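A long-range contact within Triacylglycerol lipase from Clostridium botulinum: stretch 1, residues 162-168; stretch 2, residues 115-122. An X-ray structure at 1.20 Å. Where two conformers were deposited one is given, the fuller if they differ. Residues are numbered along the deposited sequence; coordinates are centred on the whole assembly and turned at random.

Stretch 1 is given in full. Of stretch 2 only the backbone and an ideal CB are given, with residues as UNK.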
# COMPACT_ATOMS: atom_id res chain seq x y z
N THR A 162 -9.19 15.45 -11.41
CA THR A 162 -9.35 14.90 -12.75
C THR A 162 -8.02 14.39 -13.28
O THR A 162 -6.99 15.06 -13.13
CB THR A 162 -9.91 15.99 -13.69
OG1 THR A 162 -11.18 16.42 -13.19
CG2 THR A 162 -10.08 15.48 -15.11
N TYR A 163 -8.05 13.20 -13.88
CA TYR A 163 -6.86 12.53 -14.39
C TYR A 163 -7.00 12.18 -15.86
O TYR A 163 -8.11 11.96 -16.34
CB TYR A 163 -6.64 11.23 -13.63
CG TYR A 163 -6.36 11.42 -12.17
CD1 TYR A 163 -5.19 12.01 -11.74
CD2 TYR A 163 -7.26 10.96 -11.22
CE1 TYR A 163 -4.93 12.18 -10.40
CE2 TYR A 163 -7.01 11.11 -9.88
CZ TYR A 163 -5.84 11.72 -9.48
OH TYR A 163 -5.61 11.85 -8.14
N PRO A 164 -5.87 12.11 -16.57
CA PRO A 164 -5.94 11.76 -18.00
C PRO A 164 -6.23 10.28 -18.29
O PRO A 164 -6.86 9.96 -19.30
CB PRO A 164 -4.56 12.18 -18.53
CG PRO A 164 -3.66 12.12 -17.34
CD PRO A 164 -4.52 12.53 -16.17
N GLY A 165 -5.79 9.38 -17.40
CA GLY A 165 -5.96 7.95 -17.62
C GLY A 165 -4.68 7.34 -18.13
O GLY A 165 -4.17 7.79 -19.16
N ILE A 166 -4.15 6.35 -17.43
CA ILE A 166 -2.89 5.70 -17.84
C ILE A 166 -3.10 4.39 -18.58
O ILE A 166 -2.19 3.89 -19.22
CB ILE A 166 -1.93 5.42 -16.67
CG1 ILE A 166 -2.66 4.64 -15.57
CG2 ILE A 166 -1.32 6.73 -16.17
CD1 ILE A 166 -1.78 4.10 -14.49
N TYR A 167 -4.30 3.81 -18.50
CA TYR A 167 -4.58 2.59 -19.26
C TYR A 167 -6.04 2.60 -19.66
O TYR A 167 -6.86 1.82 -19.17
CB TYR A 167 -4.19 1.31 -18.50
CG TYR A 167 -4.05 0.09 -19.38
CD1 TYR A 167 -3.09 0.02 -20.39
CD2 TYR A 167 -4.88 -1.02 -19.20
CE1 TYR A 167 -2.97 -1.10 -21.19
CE2 TYR A 167 -4.77 -2.14 -20.00
CZ TYR A 167 -3.81 -2.18 -21.00
OH TYR A 167 -3.67 -3.29 -21.81
N LYS A 168 -6.36 3.52 -20.57
CA LYS A 168 -7.74 3.88 -20.84
C LYS A 168 -8.56 2.77 -21.47
O LYS A 168 -9.79 2.79 -21.38
CB LYS A 168 -7.78 5.13 -21.73
CG LYS A 168 -7.32 6.41 -21.04
CD LYS A 168 -7.57 7.64 -21.93
CE LYS A 168 -6.30 8.13 -22.60
NZ LYS A 168 -5.31 8.68 -21.62
N UNK A 115 8.31 -5.68 -19.84
CA UNK A 115 7.18 -5.84 -18.94
C UNK A 115 6.42 -4.52 -18.88
O UNK A 115 6.81 -3.60 -18.16
CB UNK A 115 7.64 -6.28 -17.55
N UNK A 116 5.35 -4.42 -19.67
CA UNK A 116 4.54 -3.20 -19.73
C UNK A 116 4.04 -2.86 -18.33
O UNK A 116 3.37 -3.67 -17.69
CB UNK A 116 3.37 -3.37 -20.70
N UNK A 117 4.38 -1.66 -17.87
CA UNK A 117 4.14 -1.25 -16.49
C UNK A 117 3.79 0.23 -16.40
O UNK A 117 4.44 1.07 -17.03
CB UNK A 117 5.37 -1.55 -15.63
N UNK A 118 2.78 0.50 -15.58
CA UNK A 118 2.35 1.86 -15.25
C UNK A 118 2.34 2.05 -13.75
O UNK A 118 2.32 1.08 -12.97
CB UNK A 118 0.97 2.15 -15.83
N UNK A 119 2.32 3.31 -13.35
CA UNK A 119 2.27 3.69 -11.95
C UNK A 119 1.03 4.53 -11.72
O UNK A 119 0.79 5.50 -12.43
CB UNK A 119 3.53 4.45 -11.53
N UNK A 120 0.21 4.14 -10.74
CA UNK A 120 -0.94 4.94 -10.35
C UNK A 120 -0.65 5.67 -9.06
O UNK A 120 0.04 5.16 -8.18
CB UNK A 120 -2.19 4.07 -10.20
N UNK A 121 -1.23 6.86 -8.92
CA UNK A 121 -1.01 7.68 -7.74
C UNK A 121 -2.36 8.08 -7.16
O UNK A 121 -3.24 8.56 -7.89
CB UNK A 121 -0.17 8.91 -8.07
N UNK A 122 -2.53 7.84 -5.86
CA UNK A 122 -3.78 8.09 -5.15
C UNK A 122 -3.50 8.86 -3.85
O UNK A 122 -2.35 9.17 -3.55
CB UNK A 122 -4.50 6.77 -4.85

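Position 115 has an ideal CB with nothing of stretch 1 within 5.5 Å, so this contact would accept almost any residue. The deposited residue is His115, whose side chain stays out of reach.

At position 116, CA-to-CB points toward stretch 1, yet the ideal CB again has no atom of it within 5.5 Å. Only a long side chain could cross that gap, and what waits there is the Tyr167 ring with its hydroxyl. Glutamate, glutamine, arginine or methionine would all be plausible. It is Glu116, fully extended (chi1 and chi2 both t): OE2 lies 3.7 Å from Tyr167 CE1, and Glu116 OE1 accepts a hydrogen bond from a water O at 2.7 Å, which is also hydrogen-bonded to Tyr167 OH at 2.7 Å.

Position 117, on the strand, is out of reach; its phi/psi of -145/136 would suit a beta-branched residue. Thr117 is found, its OG1 donating to His115 O at 2.9 Å.

At position 118 CA-to-CB points toward stretch 1, and the ideal CB lies 3.6 Å from Ile166 CD1. Beyond it stand the Ile166 carbonyl and the Tyr167 ring, which favour a broad, largely apolar side chain: phenylalanine, tyrosine, leucine or methionine. Tyr118 fills the place with chi1 m. Its CB packs 3.6 Å from Ile166 CD1, and Ile166 O sits over one ring face, 3.6 Å from Tyr118 CE1. The rings of Tyr118 and Tyr167 meet obliquely, with centroids 5.6 Å apart, planes at 41° and Tyr118 CE2 3.7 Å from Tyr167 CD1. The hydroxyl adds what phenylalanine could not: Tyr118 OH donates to Glu116 OE2 at 2.6 Å, tying together two side chains that both touch Tyr167. A second water O donates to Ile166 O at 2.8 Å and, weakly, to Tyr118 OH at 3.4 Å.

At position 119 CA-to-CB points away; beta-branched residues suit the extended backbone (phi/psi -122/127), among others. In Thr119 the backbone makes the contact, with O 3.6 Å from Ile166 CD1.

Position 120 points sideways, its ideal CB 4.3 Å from Ile166 CD1. A small apolar residue suffices, though valine could also be considered. Ala120 makes that contact through its CB.

Position 121 also points sideways, and its carbonyl is the nearer feature. Many residues are compatible; Thr121 is deposited. A water O donates to Thr121 O at 2.8 Å and is hydrogen-bonded to Tyr163 OH at 2.6 Å, although Thr121 O and Tyr163 OH are 4.1 Å apart.

Position 122, sideways and extended (phi/psi -132/179), suits beta-branched residues among others; it is Val122.

Stretch 2, residues 115-122: HETYTATV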
# COMPACT_ATOMS: atom_id res chain seq x y z
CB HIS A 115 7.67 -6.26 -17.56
CG HIS A 115 8.63 -7.41 -17.58
ND1 HIS A 115 8.25 -8.70 -17.86
CD2 HIS A 115 9.96 -7.46 -17.33
CE1 HIS A 115 9.30 -9.50 -17.81
NE2 HIS A 115 10.36 -8.77 -17.48
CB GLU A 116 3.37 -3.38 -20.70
CG GLU A 116 2.61 -2.09 -20.98
CD GLU A 116 1.38 -2.30 -21.85
OE1 GLU A 116 1.17 -3.44 -22.30
OE2 GLU A 116 0.62 -1.34 -22.08
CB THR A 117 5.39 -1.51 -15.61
OG1 THR A 117 5.71 -2.90 -15.62
CG2 THR A 117 5.16 -1.07 -14.15
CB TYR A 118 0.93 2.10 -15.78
CG TYR A 118 0.82 1.81 -17.25
CD1 TYR A 118 1.18 2.79 -18.16
CD2 TYR A 118 0.42 0.58 -17.73
CE1 TYR A 118 1.13 2.56 -19.51
CE2 TYR A 118 0.36 0.33 -19.10
CZ TYR A 118 0.72 1.33 -19.98
OH TYR A 118 0.68 1.12 -21.35
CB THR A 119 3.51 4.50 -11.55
OG1 THR A 119 4.68 3.70 -11.76
CG2 THR A 119 3.47 4.91 -10.09
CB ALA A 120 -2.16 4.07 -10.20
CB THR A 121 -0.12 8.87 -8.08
OG1 THR A 121 1.15 8.33 -8.50
CG2 THR A 121 0.07 9.78 -6.88
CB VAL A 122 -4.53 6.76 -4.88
CG1 VAL A 122 -4.85 6.05 -6.21
CG2 VAL A 122 -3.73 5.84 -3.96
O HOH W 1 -1.36 -3.68 -23.21
O HOH W 2 -1.86 3.32 -21.92
O HOH W 3 -3.09 11.37 -7.60
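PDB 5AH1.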